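Local coordinates for 16S rRNA aminocarboxypropyltransferase (Vulcanisaeta distributa, PDB 5APG), which probably transfers the aminocarboxypropyl group of S-adenosylmethionine to an N1-methylpseudouridine of 16S rRNA, the last step in making the hypermodified m1acp3-pseudouridine, at residues Leu93-Gly105 / Asn141-Tyr153. Sequence-based numbering, arbitrary orientation. Where two conformers were deposited one is given.
Sequences LPLLIAANPTHYG and NFIIINQKYLERY. With EEM ([(3S)-3-amino-4-hydroxy-4-oxo-butyl]-[[(2S,3S,4R,5R)-5-(6-aminopurin-9-yl)-3,4-dihydroxy-oxolan-2-yl]methyl]-methyl-selanium), chain D.
Asn146 grips the backbone of Ile97 at both ends of its amide, reading the residue much as a neighbouring strand would. With chi1 at -73°, CG stands anti to its own carbonyl carbon and the side chain reaches across to the 93-105 loop. CB packs against Leu96 CD2 at 3.7 Å. CG comes up against the backbone N and O of Ile97. Beyond it, OD1 accepts the N-H of Ile97, 2.7 Å from N and nearly straight at 169°, while ND2 donates to Ile97 O over 2.8 Å, the acceptor lying in the amide plane. The other N-H of ND2 goes back to Phe142 O one turn earlier, and ND2 itself lies over one face of the Phe142 ring, displaced toward its rim. Three bonds thus fix the rotation of a buried amide; a leucine here would probably leave the buried N-H and C=O of Ile97 without their mates and Phe142 O without its side-chain donor.

Further along the helix, Tyr153 OH donates to a lone pair of Leu95 O (2.8 Å), and Pro94 CB sits over the centre of its ring in a CH-pi contact, 3.5 Å from the centroid. Leu96 CD2 meets the edge of the same ring and also Leu150 CD2. At the other end, Ala99 CB lies 3.6 Å from Phe142 CA, and a water joins Ala99 O to Asn141 ND2.

The loop follows edge strand 89-91 of the parallel sheet, and near its start the backbone N-H of Leu93 donates a hydrogen bond to the adenine N1 of the selenium cofactor analogue. Helix 141-153 packs on this SAM-binding loop of the SPOUT fold, with helices 112-122 and 160-165 adding further contacts through Leu96 and Leu95.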
loop_
_atom_site.group_PDB
_atom_site.type_symbol
_atom_site.label_atom_id
_atom_site.label_comp_id
_atom_site.label_asym_id
_atom_site.label_seq_id
_atom_site.Cartn_x
_atom_site.Cartn_y
_atom_site.Cartn_z
ATOM N N LEU A 93 -0.035 3.341 -4.744
ATOM C CA LEU A 93 0.482 4.379 -3.875
ATOM C C LEU A 93 1.416 5.263 -4.680
ATOM O O LEU A 93 2.086 4.788 -5.590
ATOM C CB LEU A 93 1.214 3.787 -2.670
ATOM C CG LEU A 93 0.316 3.128 -1.625
ATOM C CD1 LEU A 93 1.176 2.358 -0.654
ATOM C CD2 LEU A 93 -0.525 4.177 -0.901
ATOM N N PRO A 94 1.451 6.560 -4.353
ATOM C CA PRO A 94 2.500 7.417 -4.904
ATOM C C PRO A 94 3.859 6.903 -4.456
ATOM O O PRO A 94 3.948 6.173 -3.461
ATOM C CB PRO A 94 2.191 8.801 -4.314
ATOM C CG PRO A 94 1.295 8.547 -3.170
ATOM C CD PRO A 94 0.518 7.308 -3.496
ATOM N N LEU A 95 4.902 7.285 -5.180
ATOM C CA LEU A 95 6.221 6.700 -5.000
ATOM C C LEU A 95 6.813 6.998 -3.628
ATOM O O LEU A 95 6.974 8.160 -3.244
ATOM C CB LEU A 95 7.166 7.200 -6.093
ATOM C CG LEU A 95 8.525 6.501 -6.096
ATOM C CD1 LEU A 95 8.368 5.039 -6.487
ATOM C CD2 LEU A 95 9.477 7.211 -7.026
ATOM N N LEU A 96 7.144 5.936 -2.899
ATOM C CA LEU A 96 7.704 6.056 -1.562
ATOM C C LEU A 96 8.874 5.097 -1.402
ATOM O O LEU A 96 9.022 4.144 -2.168
ATOM C CB LEU A 96 6.632 5.779 -0.503
ATOM C CG LEU A 96 5.520 6.828 -0.418
ATOM C CD1 LEU A 96 4.260 6.249 0.224
ATOM C CD2 LEU A 96 5.996 8.056 0.349
ATOM N N ILE A 97 9.705 5.360 -0.402
ATOM C CA ILE A 97 10.886 4.553 -0.150
ATOM C C ILE A 97 10.616 3.589 1.004
ATOM O O ILE A 97 10.136 4.002 2.057
ATOM C CB ILE A 97 12.097 5.447 0.179
ATOM C CG1 ILE A 97 12.330 6.467 -0.943
ATOM C CG2 ILE A 97 13.336 4.614 0.415
ATOM C CD1 ILE A 97 12.511 5.837 -2.310
ATOM N N ALA A 98 10.915 2.310 0.803
ATOM C CA ALA A 98 10.688 1.301 1.839
ATOM C C ALA A 98 11.638 1.501 3.015
ATOM O O ALA A 98 12.794 1.887 2.831
ATOM C CB ALA A 98 10.849 -0.108 1.261
ATOM N N ALA A 99 11.143 1.237 4.220
ATOM C CA ALA A 99 11.952 1.359 5.428
ATOM C C ALA A 99 12.162 0.016 6.123
ATOM O O ALA A 99 12.915 -0.070 7.090
ATOM C CB ALA A 99 11.311 2.344 6.393
ATOM N N ASN A 100 11.486 -1.026 5.643
ATOM C CA ASN A 100 11.618 -2.352 6.244
ATOM C C ASN A 100 13.020 -2.921 5.991
ATOM O O ASN A 100 13.676 -2.533 5.025
ATOM C CB ASN A 100 10.524 -3.293 5.712
ATOM C CG ASN A 100 10.705 -3.647 4.252
ATOM O OD1 ASN A 100 11.590 -4.424 3.897
ATOM N ND2 ASN A 100 9.845 -3.096 3.394
ATOM N N PRO A 101 13.491 -3.827 6.867
ATOM C CA PRO A 101 14.857 -4.363 6.773
ATOM C C PRO A 101 15.166 -5.115 5.477
ATOM O O PRO A 101 16.328 -5.181 5.089
ATOM C CB PRO A 101 14.945 -5.317 7.972
ATOM C CG PRO A 101 13.903 -4.853 8.915
ATOM C CD PRO A 101 12.789 -4.330 8.062
ATOM N N THR A 102 14.151 -5.667 4.823
ATOM C CA THR A 102 14.369 -6.426 3.594
ATOM C C THR A 102 14.707 -5.531 2.406
ATOM O O THR A 102 15.649 -5.803 1.660
ATOM C CB THR A 102 13.135 -7.274 3.235
ATOM O OG1 THR A 102 12.800 -8.122 4.337
ATOM C CG2 THR A 102 13.408 -8.127 2.003
ATOM N N HIS A 103 13.939 -4.462 2.233
ATOM C CA HIS A 103 14.078 -3.616 1.055
ATOM C C HIS A 103 14.412 -2.170 1.394
ATOM O O HIS A 103 14.085 -1.269 0.622
ATOM C CB HIS A 103 12.792 -3.652 0.225
ATOM C CG HIS A 103 12.505 -4.988 -0.387
ATOM N ND1 HIS A 103 11.299 -5.633 -0.233
ATOM C CD2 HIS A 103 13.270 -5.799 -1.158
ATOM C CE1 HIS A 103 11.330 -6.786 -0.880
ATOM N NE2 HIS A 103 12.515 -6.910 -1.449
ATOM N N TYR A 104 15.067 -1.953 2.534
ATOM C CA TYR A 104 15.393 -0.601 2.986
ATOM C C TYR A 104 16.026 0.247 1.889
ATOM O O TYR A 104 16.993 -0.163 1.249
ATOM C CB TYR A 104 16.333 -0.637 4.197
ATOM C CG TYR A 104 16.648 0.746 4.724
ATOM C CD1 TYR A 104 15.809 1.370 5.637
ATOM C CD2 TYR A 104 17.769 1.441 4.285
ATOM C CE1 TYR A 104 16.085 2.642 6.109
ATOM C CE2 TYR A 104 18.051 2.710 4.749
ATOM C CZ TYR A 104 17.207 3.305 5.661
ATOM O OH TYR A 104 17.491 4.569 6.124
ATOM N N GLY A 105 15.469 1.433 1.672
ATOM C CA GLY A 105 16.057 2.382 0.745
ATOM C C GLY A 105 15.576 2.264 -0.687
ATOM O O GLY A 105 15.902 3.110 -1.518
ATOM N N ASN A 141 10.255 5.147 11.131
ATOM C CA ASN A 141 11.266 5.647 10.200
ATOM C C ASN A 141 10.758 5.729 8.756
ATOM O O ASN A 141 11.313 6.464 7.944
ATOM C CB ASN A 141 12.518 4.773 10.250
ATOM C CG ASN A 141 13.727 5.456 9.631
ATOM O OD1 ASN A 141 13.967 6.643 9.858
ATOM N ND2 ASN A 141 14.490 4.710 8.840
ATOM N N PHE A 142 9.712 4.969 8.443
ATOM C CA PHE A 142 9.089 5.032 7.121
ATOM C C PHE A 142 8.591 6.438 6.815
ATOM O O PHE A 142 8.756 6.938 5.704
ATOM C CB PHE A 142 7.932 4.039 7.017
ATOM C CG PHE A 142 7.191 4.107 5.711
ATOM C CD1 PHE A 142 7.768 3.626 4.549
ATOM C CD2 PHE A 142 5.919 4.653 5.648
ATOM C CE1 PHE A 142 7.088 3.685 3.342
ATOM C CE2 PHE A 142 5.234 4.718 4.444
ATOM C CZ PHE A 142 5.821 4.231 3.291
ATOM N N ILE A 143 7.980 7.076 7.808
ATOM C CA ILE A 143 7.518 8.447 7.642
ATOM C C ILE A 143 8.700 9.416 7.620
ATOM O O ILE A 143 8.732 10.337 6.803
ATOM C CB ILE A 143 6.522 8.839 8.747
ATOM C CG1 ILE A 143 5.217 8.063 8.554
ATOM C CG2 ILE A 143 6.249 10.340 8.728
ATOM C CD1 ILE A 143 4.163 8.359 9.590
ATOM N N ILE A 144 9.677 9.194 8.495
ATOM C CA ILE A 144 10.871 10.042 8.544
ATOM C C ILE A 144 11.580 10.138 7.191
ATOM O O ILE A 144 11.827 11.237 6.687
ATOM C CB ILE A 144 11.879 9.534 9.595
ATOM C CG1 ILE A 144 11.271 9.604 11.001
ATOM C CG2 ILE A 144 13.183 10.336 9.530
ATOM C CD1 ILE A 144 11.009 11.016 11.483
ATOM N N ILE A 145 11.907 8.993 6.598
ATOM C CA ILE A 145 12.685 9.004 5.364
ATOM C C ILE A 145 11.831 9.424 4.166
ATOM O O ILE A 145 12.363 9.809 3.132
ATOM C CB ILE A 145 13.337 7.631 5.084
ATOM C CG1 ILE A 145 12.280 6.567 4.790
ATOM C CG2 ILE A 145 14.222 7.207 6.254
ATOM C CD1 ILE A 145 12.866 5.281 4.241
ATOM N N ASN A 146 10.508 9.373 4.311
ATOM C CA ASN A 146 9.611 9.807 3.237
ATOM C C ASN A 146 8.922 11.138 3.513
ATOM O O ASN A 146 8.023 11.533 2.770
ATOM C CB ASN A 146 8.538 8.747 2.976
ATOM C CG ASN A 146 9.087 7.525 2.282
ATOM O OD1 ASN A 146 9.464 7.585 1.113
ATOM N ND2 ASN A 146 9.143 6.408 3.000
ATOM N N GLN A 147 9.344 11.822 4.573
ATOM C CA GLN A 147 8.613 12.978 5.095
ATOM C C GLN A 147 8.322 14.048 4.046
ATOM O O GLN A 147 7.191 14.513 3.922
ATOM C CB GLN A 147 9.386 13.602 6.257
ATOM C CG GLN A 147 8.665 14.764 6.918
ATOM C CD GLN A 147 7.541 14.308 7.825
ATOM O OE1 GLN A 147 6.362 14.462 7.497
ATOM N NE2 GLN A 147 7.896 13.751 8.981
ATOM N N LYS A 148 9.340 14.423 3.281
ATOM C CA LYS A 148 9.191 15.480 2.285
ATOM C C LYS A 148 8.240 15.090 1.156
ATOM O O LYS A 148 7.515 15.937 0.631
ATOM C CB LYS A 148 10.552 15.862 1.710
ATOM C CG LYS A 148 11.400 16.698 2.652
ATOM C CD LYS A 148 12.664 17.189 1.966
ATOM C CE LYS A 148 13.437 18.156 2.852
ATOM N NZ LYS A 148 14.504 18.868 2.092
ATOM N N TYR A 149 8.242 13.812 0.785
ATOM C CA TYR A 149 7.354 13.328 -0.266
ATOM C C TYR A 149 5.926 13.243 0.258
ATOM O O TYR A 149 4.988 13.710 -0.388
ATOM C CB TYR A 149 7.818 11.960 -0.778
ATOM C CG TYR A 149 9.314 11.869 -0.959
ATOM C CD1 TYR A 149 10.005 12.835 -1.682
ATOM C CD2 TYR A 149 10.042 10.832 -0.384
ATOM C CE1 TYR A 149 11.378 12.764 -1.843
ATOM C CE2 TYR A 149 11.416 10.753 -0.537
ATOM C CZ TYR A 149 12.077 11.723 -1.266
ATOM O OH TYR A 149 13.440 11.650 -1.420
ATOM N N LEU A 150 5.774 12.646 1.436
ATOM C CA LEU A 150 4.468 12.477 2.063
ATOM C C LEU A 150 3.750 13.803 2.289
ATOM O O LEU A 150 2.529 13.881 2.146
ATOM C CB LEU A 150 4.614 11.734 3.392
ATOM C CG LEU A 150 4.817 10.223 3.278
ATOM C CD1 LEU A 150 5.217 9.631 4.621
ATOM C CD2 LEU A 150 3.556 9.553 2.743
ATOM N N GLU A 151 4.506 14.840 2.642
ATOM C CA GLU A 151 3.939 16.171 2.848
ATOM C C GLU A 151 3.281 16.678 1.570
ATOM O O GLU A 151 2.197 17.262 1.607
ATOM C CB GLU A 151 5.016 17.155 3.320
ATOM C CG GLU A 151 4.498 18.556 3.646
ATOM C CD GLU A 151 4.516 19.494 2.446
ATOM O OE1 GLU A 151 5.377 19.312 1.559
ATOM O OE2 GLU A 151 3.671 20.415 2.390
ATOM N N ARG A 152 3.938 16.456 0.435
ATOM C CA ARG A 152 3.388 16.849 -0.856
ATOM C C ARG A 152 2.229 15.943 -1.257
ATOM O O ARG A 152 1.193 16.414 -1.717
ATOM C CB ARG A 152 4.476 16.822 -1.935
ATOM C CG ARG A 152 5.562 17.881 -1.773
ATOM C CD ARG A 152 5.056 19.275 -2.130
ATOM N NE ARG A 152 4.329 19.909 -1.034
ATOM C CZ ARG A 152 3.243 20.659 -1.191
ATOM N NH1 ARG A 152 2.747 20.872 -2.402
ATOM N NH2 ARG A 152 2.651 21.196 -0.133
ATOM N N TYR A 153 2.410 14.634 -1.080
ATOM C CA TYR A 153 1.360 13.673 -1.421
ATOM C C TYR A 153 0.079 13.916 -0.619
ATOM O O TYR A 153 -1.028 13.785 -1.145
ATOM C CB TYR A 153 1.830 12.235 -1.188
ATOM C CG TYR A 153 2.995 11.802 -2.051
ATOM C CD1 TYR A 153 3.229 12.386 -3.291
ATOM C CD2 TYR A 153 3.853 10.796 -1.625
ATOM C CE1 TYR A 153 4.299 11.982 -4.082
ATOM C CE2 TYR A 153 4.920 10.388 -2.402
ATOM C CZ TYR A 153 5.140 10.984 -3.629
ATOM O OH TYR A 153 6.203 10.565 -4.398
HETATM C C2 EEM D . 0.004 -0.032 -3.910
HETATM N N3 EEM D . -0.059 -0.979 -3.024
HETATM C C4 EEM D . 1.045 -1.425 -2.451
HETATM C "C1'" EEM D . 0.299 -3.164 -0.783
HETATM C "C2'" EEM D . -0.342 -4.107 -1.831
HETATM C "C3'" EEM D . 0.460 -5.238 -1.732
HETATM C "C4'" EEM D . 0.863 -5.409 -0.461
HETATM C "C5'" EEM D . 2.260 -5.884 -0.306
HETATM O O EEM D . 4.259 -7.187 4.294
HETATM C C EEM D . 4.657 -8.280 4.000
HETATM O OXT EEM D . 4.712 -9.164 4.837
HETATM C CA EEM D . 5.053 -8.593 2.574
HETATM N N EEM D . 5.670 -9.889 2.556
HETATM C CB EEM D . 3.768 -8.555 1.760
HETATM C CG EEM D . 3.974 -8.498 0.260
HETATM SE SE EEM D . 2.356 -7.804 -0.647
HETATM C CE EEM D . 2.538 -7.970 -2.568
HETATM O "O4'" EEM D . 0.911 -3.891 0.058
HETATM O "O3'" EEM D . -0.151 -6.420 -2.381
HETATM O "O2'" EEM D . -1.617 -4.391 -1.245
HETATM N N9 EEM D . 1.309 -2.365 -1.532
HETATM C C8 EEM D . 2.617 -2.358 -1.363
HETATM N N7 EEM D . 3.200 -1.473 -2.139
HETATM C C5 EEM D . 2.238 -0.851 -2.843
HETATM N N1 EEM D . 1.113 0.547 -4.320
HETATM C C6 EEM D . 2.258 0.177 -3.826
HETATM N N6 EEM D . 3.465 0.764 -4.254
HETATM O O HOH W 1 14.067 1.916 8.872
#